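Local coordinates for protein toxin PAU_02230 (Photorhabdus asymbiotica subsp. asymbiotica ATCC 43949, PDB 6HV6) that is a bacterial toxin of an insect-associated pathogen, with a helix-rich region joined to a part built on an antiparallel sheet, at residues P120-F125 / D143-G148. The protein carries 1 engineered substitution. Numbering follows the deposited sequence.
Sequences PQYDNF and DATTKG
Two aromatic rings, long enough to span the gap, reach from the loop between helices 101-115 and 130-138 to the first turn of helix 144-176: Y122 meets T145 and T146, F125 meets T146 alone. The cross-contact is van der Waals packing. CE2 of F125 lies 3.4 Å from CG2 of T146, and CZ is almost as near; the methyl abuts the ring edge, close to its plane. With CG2 anti to the backbone N, the chi1 of T146 (-57°) gives this methyl to F125 and leaves OG1 beside the edge of the Y122 ring, 3.7 Å from CE1. At the end of the Y122 side chain, OH lies 3.4 Å from the T145 methyl CG2, the two side chains crossing at about a right angle. Within the loop, OD1 of N124 sits over one face of the F125 ring. Further along the same helix, both rings touch K153, Y122 also V149 and F125 L150.

No hydrogen bond crosses the contact; the nearest side-chain bonds lie at the helix start. D143 is the N-cap, its short carboxylate placing OD1 to accept the N-H of T146 (N to OD1 2.9 Å), nearly along the C-O axis. T146 OG1 also donates to OD1, from above the carboxylate plane. Threonine suits position 146, having a hydroxyl for the cap and a methyl for the ring. The loop thus meets the helix through van der Waals contact of rings, methyls and hydroxyls, against a threonine whose orientation the aspartate cap helps fix.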
loop_
_atom_site.group_PDB
_atom_site.type_symbol
_atom_site.label_atom_id
_atom_site.label_comp_id
_atom_site.label_asym_id
_atom_site.label_seq_id
_atom_site.Cartn_x
_atom_site.Cartn_y
_atom_site.Cartn_z
ATOM N N PRO A 120 -0.657 -4.540 -34.849
ATOM C CA PRO A 120 -0.800 -5.876 -35.447
ATOM C C PRO A 120 0.503 -6.493 -35.905
ATOM O O PRO A 120 0.586 -7.724 -36.000
ATOM C CB PRO A 120 -1.740 -5.617 -36.636
ATOM C CG PRO A 120 -2.577 -4.463 -36.178
ATOM C CD PRO A 120 -1.619 -3.576 -35.424
ATOM N N GLN A 121 1.522 -5.698 -36.209
ATOM C CA GLN A 121 2.757 -6.357 -36.599
ATOM C C GLN A 121 3.382 -7.147 -35.453
ATOM O O GLN A 121 4.399 -7.804 -35.670
ATOM C CB GLN A 121 3.752 -5.336 -37.165
ATOM C CG GLN A 121 4.053 -4.166 -36.262
ATOM C CD GLN A 121 3.181 -2.953 -36.534
ATOM O OE1 GLN A 121 1.948 -3.021 -36.489
ATOM N NE2 GLN A 121 3.825 -1.824 -36.806
ATOM N N TYR A 122 2.801 -7.135 -34.252
ATOM C CA TYR A 122 3.284 -7.984 -33.169
ATOM C C TYR A 122 2.291 -9.074 -32.797
ATOM O O TYR A 122 2.437 -9.693 -31.733
ATOM C CB TYR A 122 3.629 -7.127 -31.959
ATOM C CG TYR A 122 4.671 -6.112 -32.335
ATOM C CD1 TYR A 122 6.019 -6.443 -32.310
ATOM C CD2 TYR A 122 4.311 -4.848 -32.763
ATOM C CE1 TYR A 122 6.980 -5.526 -32.673
ATOM C CE2 TYR A 122 5.279 -3.916 -33.127
ATOM C CZ TYR A 122 6.610 -4.275 -33.088
ATOM O OH TYR A 122 7.587 -3.378 -33.439
ATOM N N ASP A 123 1.301 -9.331 -33.664
ATOM C CA ASP A 123 0.255 -10.296 -33.355
ATOM C C ASP A 123 0.825 -11.677 -33.078
ATOM O O ASP A 123 0.188 -12.482 -32.393
ATOM C CB ASP A 123 -0.732 -10.394 -34.511
ATOM C CG ASP A 123 -1.717 -9.236 -34.552
ATOM O OD1 ASP A 123 -1.906 -8.542 -33.531
ATOM O OD2 ASP A 123 -2.311 -9.046 -35.616
ATOM N N ASN A 124 2.000 -11.982 -33.627
ATOM C CA ASN A 124 2.583 -13.297 -33.392
ATOM C C ASN A 124 2.862 -13.541 -31.915
ATOM O O ASN A 124 2.979 -14.700 -31.502
ATOM C CB ASN A 124 3.876 -13.447 -34.191
ATOM C CG ASN A 124 5.026 -12.674 -33.574
ATOM O OD1 ASN A 124 5.119 -11.458 -33.719
ATOM N ND2 ASN A 124 5.898 -13.379 -32.859
ATOM N N PHE A 125 2.974 -12.480 -31.109
ATOM C CA PHE A 125 3.176 -12.662 -29.680
ATOM C C PHE A 125 1.885 -13.017 -28.959
ATOM O O PHE A 125 1.940 -13.537 -27.841
ATOM C CB PHE A 125 3.773 -11.390 -29.049
ATOM C CG PHE A 125 5.167 -11.084 -29.511
ATOM C CD1 PHE A 125 6.111 -12.083 -29.610
ATOM C CD2 PHE A 125 5.533 -9.795 -29.847
ATOM C CE1 PHE A 125 7.404 -11.814 -30.027
ATOM C CE2 PHE A 125 6.819 -9.523 -30.278
ATOM C CZ PHE A 125 7.751 -10.534 -30.375
ATOM N N ASP A 143 14.380 -6.218 -30.109
ATOM C CA ASP A 143 14.850 -4.845 -30.007
ATOM C C ASP A 143 14.028 -4.075 -28.979
ATOM O O ASP A 143 13.083 -4.595 -28.380
ATOM C CB ASP A 143 14.836 -4.158 -31.375
ATOM C CG ASP A 143 13.436 -4.044 -31.993
ATOM O OD1 ASP A 143 12.411 -4.253 -31.313
ATOM O OD2 ASP A 143 13.369 -3.736 -33.202
ATOM N N ALA A 144 14.398 -2.807 -28.780
ATOM C CA ALA A 144 13.764 -1.987 -27.752
ATOM C C ALA A 144 12.261 -1.898 -27.961
ATOM O O ALA A 144 11.479 -2.033 -27.010
ATOM C CB ALA A 144 14.386 -0.590 -27.743
ATOM N N THR A 145 11.832 -1.670 -29.203
ATOM C CA THR A 145 10.403 -1.546 -29.473
ATOM C C THR A 145 9.678 -2.826 -29.090
ATOM O O THR A 145 8.643 -2.798 -28.416
ATOM C CB THR A 145 10.183 -1.222 -30.950
ATOM O OG1 THR A 145 10.885 -0.013 -31.274
ATOM C CG2 THR A 145 8.694 -1.034 -31.253
ATOM N N THR A 146 10.244 -3.964 -29.483
ATOM C CA THR A 146 9.585 -5.246 -29.286
ATOM C C THR A 146 9.491 -5.581 -27.809
ATOM O O THR A 146 8.457 -6.073 -27.344
ATOM C CB THR A 146 10.356 -6.315 -30.071
ATOM O OG1 THR A 146 10.410 -5.917 -31.439
ATOM C CG2 THR A 146 9.694 -7.669 -29.993
ATOM N N LYS A 147 10.556 -5.304 -27.052
ATOM C CA LYS A 147 10.490 -5.463 -25.606
ATOM C C LYS A 147 9.372 -4.607 -25.009
ATOM O O LYS A 147 8.610 -5.080 -24.161
ATOM C CB LYS A 147 11.842 -5.114 -24.981
ATOM C CG LYS A 147 13.007 -6.088 -25.314
ATOM C CD LYS A 147 14.180 -5.819 -24.366
ATOM C CE LYS A 147 15.532 -6.321 -24.913
ATOM N NZ LYS A 147 15.552 -7.789 -25.237
ATOM N N GLY A 148 9.244 -3.348 -25.446
ATOM C CA GLY A 148 8.155 -2.514 -24.944
ATOM C C GLY A 148 6.790 -3.113 -25.235
ATOM O O GLY A 148 5.932 -3.192 -24.356
#